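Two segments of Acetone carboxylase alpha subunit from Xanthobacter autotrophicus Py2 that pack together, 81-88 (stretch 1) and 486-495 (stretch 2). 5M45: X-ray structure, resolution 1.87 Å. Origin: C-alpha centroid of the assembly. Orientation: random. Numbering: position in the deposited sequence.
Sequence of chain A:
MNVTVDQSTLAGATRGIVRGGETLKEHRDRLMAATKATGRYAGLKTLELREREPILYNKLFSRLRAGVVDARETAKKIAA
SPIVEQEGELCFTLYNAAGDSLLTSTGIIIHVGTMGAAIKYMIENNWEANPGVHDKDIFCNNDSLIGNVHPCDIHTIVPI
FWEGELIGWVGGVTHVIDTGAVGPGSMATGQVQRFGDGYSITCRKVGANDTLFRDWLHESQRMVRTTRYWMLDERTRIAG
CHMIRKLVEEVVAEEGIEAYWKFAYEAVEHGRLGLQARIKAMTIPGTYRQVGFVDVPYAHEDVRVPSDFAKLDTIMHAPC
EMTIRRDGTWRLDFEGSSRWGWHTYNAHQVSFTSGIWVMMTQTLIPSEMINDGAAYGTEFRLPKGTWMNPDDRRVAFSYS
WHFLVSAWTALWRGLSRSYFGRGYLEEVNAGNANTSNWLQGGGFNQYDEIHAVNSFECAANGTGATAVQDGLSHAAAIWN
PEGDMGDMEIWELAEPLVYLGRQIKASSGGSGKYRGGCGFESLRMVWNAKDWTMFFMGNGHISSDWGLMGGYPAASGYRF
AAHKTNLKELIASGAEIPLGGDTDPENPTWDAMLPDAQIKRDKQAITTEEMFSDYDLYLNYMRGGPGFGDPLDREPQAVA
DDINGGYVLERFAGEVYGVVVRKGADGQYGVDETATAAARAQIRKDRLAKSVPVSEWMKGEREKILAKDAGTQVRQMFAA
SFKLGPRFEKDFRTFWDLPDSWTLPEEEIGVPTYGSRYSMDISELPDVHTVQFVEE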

# COMPACT_ATOMS: atom_id res chain seq x y z
N SER A 81 -19.16 -7.85 -9.69
CA SER A 81 -19.63 -7.33 -8.40
C SER A 81 -21.07 -6.74 -8.51
O SER A 81 -21.29 -5.85 -9.34
CB SER A 81 -18.70 -6.21 -7.89
OG SER A 81 -19.26 -5.57 -6.74
N PRO A 82 -22.01 -7.22 -7.67
CA PRO A 82 -23.37 -6.66 -7.71
C PRO A 82 -23.47 -5.17 -7.39
O PRO A 82 -24.41 -4.52 -7.82
CB PRO A 82 -24.13 -7.45 -6.66
CG PRO A 82 -23.34 -8.71 -6.43
CD PRO A 82 -21.92 -8.43 -6.84
N ILE A 83 -22.51 -4.64 -6.66
CA ILE A 83 -22.41 -3.21 -6.33
C ILE A 83 -22.45 -2.36 -7.62
O ILE A 83 -23.17 -1.35 -7.69
CB ILE A 83 -21.15 -2.91 -5.50
CG1 ILE A 83 -21.21 -3.63 -4.12
CG2 ILE A 83 -20.95 -1.41 -5.29
CD1 ILE A 83 -19.89 -3.62 -3.35
N VAL A 84 -21.71 -2.82 -8.63
CA VAL A 84 -21.68 -2.16 -9.94
C VAL A 84 -22.79 -2.66 -10.89
O VAL A 84 -23.58 -1.86 -11.42
CB VAL A 84 -20.28 -2.32 -10.58
CG1 VAL A 84 -20.27 -1.80 -12.03
CG2 VAL A 84 -19.23 -1.60 -9.73
N GLU A 85 -22.86 -3.98 -11.06
CA GLU A 85 -23.75 -4.57 -12.07
C GLU A 85 -25.27 -4.40 -11.80
O GLU A 85 -26.05 -4.15 -12.75
CB GLU A 85 -23.41 -6.05 -12.24
CG GLU A 85 -24.06 -6.68 -13.46
CD GLU A 85 -25.52 -7.12 -13.29
OE1 GLU A 85 -26.21 -7.13 -14.36
OE2 GLU A 85 -25.98 -7.44 -12.16
N GLN A 86 -25.69 -4.55 -10.55
CA GLN A 86 -27.12 -4.43 -10.20
C GLN A 86 -27.43 -3.06 -9.55
O GLN A 86 -28.30 -2.34 -10.02
CB GLN A 86 -27.58 -5.57 -9.28
CG GLN A 86 -29.08 -5.45 -8.97
CD GLN A 86 -29.71 -6.68 -8.32
OE1 GLN A 86 -29.31 -7.14 -7.25
NE2 GLN A 86 -30.75 -7.18 -8.95
N GLU A 87 -26.73 -2.71 -8.47
CA GLU A 87 -26.97 -1.42 -7.79
C GLU A 87 -26.60 -0.16 -8.60
O GLU A 87 -27.10 0.91 -8.30
CB GLU A 87 -26.23 -1.34 -6.47
CG GLU A 87 -27.02 -1.74 -5.24
CD GLU A 87 -27.43 -3.14 -5.32
OE1 GLU A 87 -28.65 -3.32 -5.62
OE2 GLU A 87 -26.50 -4.02 -5.16
N GLY A 88 -25.69 -0.27 -9.57
CA GLY A 88 -25.33 0.87 -10.39
C GLY A 88 -24.47 1.92 -9.69
O GLY A 88 -24.57 3.12 -10.01
N GLY A 486 -30.85 -4.41 -3.83
CA GLY A 486 -30.38 -5.64 -4.46
C GLY A 486 -31.28 -6.84 -4.16
O GLY A 486 -32.02 -6.82 -3.14
N ASP A 487 -31.18 -7.84 -5.00
CA ASP A 487 -31.87 -9.12 -4.79
C ASP A 487 -31.13 -10.00 -3.80
O ASP A 487 -29.90 -10.10 -3.86
CB ASP A 487 -32.05 -9.91 -6.10
CG ASP A 487 -33.23 -9.39 -6.93
OD1 ASP A 487 -34.40 -9.76 -6.60
OD2 ASP A 487 -33.02 -8.60 -7.92
N MET A 488 -31.89 -10.62 -2.89
CA MET A 488 -31.32 -11.60 -1.95
C MET A 488 -30.53 -12.70 -2.68
O MET A 488 -29.44 -13.07 -2.24
CB MET A 488 -32.40 -12.24 -1.07
CG MET A 488 -32.98 -11.32 -0.01
SD MET A 488 -34.24 -12.05 1.09
CE MET A 488 -35.68 -12.08 0.05
N GLU A 489 -31.07 -13.19 -3.80
CA GLU A 489 -30.43 -14.30 -4.52
C GLU A 489 -29.09 -13.87 -5.16
O GLU A 489 -28.17 -14.72 -5.33
CB GLU A 489 -31.36 -14.92 -5.57
CG GLU A 489 -32.56 -15.65 -4.95
CD GLU A 489 -33.55 -16.22 -5.96
OE1 GLU A 489 -33.59 -15.82 -7.13
OE2 GLU A 489 -34.38 -17.04 -5.50
N ILE A 490 -28.99 -12.59 -5.53
CA ILE A 490 -27.76 -12.03 -6.07
C ILE A 490 -26.69 -11.81 -4.96
O ILE A 490 -25.52 -12.20 -5.14
CB ILE A 490 -28.02 -10.71 -6.85
CG1 ILE A 490 -28.89 -10.97 -8.07
CG2 ILE A 490 -26.72 -10.04 -7.27
CD1 ILE A 490 -28.29 -11.82 -9.19
N TRP A 491 -27.09 -11.23 -3.82
CA TRP A 491 -26.17 -11.10 -2.67
C TRP A 491 -25.63 -12.47 -2.20
O TRP A 491 -24.45 -12.59 -1.86
CB TRP A 491 -26.78 -10.34 -1.50
CG TRP A 491 -26.97 -8.85 -1.75
CD1 TRP A 491 -28.12 -8.15 -1.68
CD2 TRP A 491 -25.94 -7.91 -2.06
NE1 TRP A 491 -27.89 -6.82 -1.96
CE2 TRP A 491 -26.56 -6.65 -2.23
CE3 TRP A 491 -24.56 -8.02 -2.27
CZ2 TRP A 491 -25.84 -5.49 -2.53
CZ3 TRP A 491 -23.84 -6.89 -2.60
CH2 TRP A 491 -24.48 -5.62 -2.72
N GLU A 492 -26.48 -13.51 -2.27
CA GLU A 492 -26.06 -14.86 -1.89
C GLU A 492 -24.99 -15.48 -2.80
O GLU A 492 -24.29 -16.39 -2.37
CB GLU A 492 -27.26 -15.81 -1.67
CG GLU A 492 -28.02 -15.50 -0.37
CD GLU A 492 -29.06 -16.53 0.05
OE1 GLU A 492 -29.20 -17.63 -0.57
OE2 GLU A 492 -29.79 -16.23 1.04
N LEU A 493 -24.86 -15.00 -4.05
CA LEU A 493 -23.77 -15.39 -4.94
C LEU A 493 -22.43 -14.71 -4.61
O LEU A 493 -21.37 -15.18 -5.03
CB LEU A 493 -24.07 -15.04 -6.40
CG LEU A 493 -25.32 -15.56 -7.09
CD1 LEU A 493 -25.30 -15.07 -8.54
CD2 LEU A 493 -25.43 -17.09 -7.04
N ALA A 494 -22.50 -13.57 -3.91
CA ALA A 494 -21.33 -12.76 -3.60
C ALA A 494 -20.92 -12.75 -2.12
O ALA A 494 -19.96 -12.01 -1.77
CB ALA A 494 -21.58 -11.33 -4.08
N GLU A 495 -21.60 -13.51 -1.26
CA GLU A 495 -21.32 -13.55 0.21
C GLU A 495 -21.58 -14.97 0.72
O GLU A 495 -22.59 -15.55 0.33
CB GLU A 495 -22.27 -12.59 0.98
CG GLU A 495 -22.36 -11.15 0.47
CD GLU A 495 -23.52 -10.32 1.04
OE1 GLU A 495 -23.49 -9.06 0.96
OE2 GLU A 495 -24.51 -10.92 1.54

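The carboxamide of Gln 86 grips the start of the second helix at two points, acting at once as acceptor and donor toward the same residue. Its OE1 accepts a hydrogen bond from the backbone, with Asp 487 N to Gln 86 OE1 at 3.0 Å and nearly linear (167°), while Gln 86 NE2 donates to Asp 487 OD2 at 2.9 Å with a more bent geometry (144°). Asp 487 occupies the N-cap position but makes no capping bond with its side chain; OD2 accepts from Gln 86, and OD1 is bonded elsewhere in the structure. The extended side chain of Gln 86, with chi1 and chi2 both t, carries the amide across to this site.

Glu 87 reaches the same region without a hydrogen bond. Its OE1 lies 3.0 Å from Gly 486 N, but the angle is poor, and its OE2 approaches Trp 491 CZ2 at 3.1 Å, obliquely to the ring. Gly 486 has positive phi, which favours glycine, and space here is short: a CB would lie 2.5 Å from Trp 491 NE1, a clash, and 3.1 Å from Glu 87 OE1.

Farther along, the contact becomes apolar. Pro 82 points toward the second stretch and touches two residues four apart in sequence, with Pro 82 CB 3.7 Å from Ile 490 CG2 and Pro 82 CG 3.9 Å from Ala 494 CB. The same proline covers one face of the Trp 491 ring, with Pro 82 CB 4.1 Å from Trp 491 CZ3, whereas Ile 83 meets the ring at its edge, with Ile 83 CG1 4.1 Å from Trp 491 CH2. Ser 81, immediately before Pro 82, caps the first helix through a weak bond from Ile 83 N to Ser 81 OG (3.4 Å). Together the polar and apolar contacts bury 388 Å², summed over both stretches.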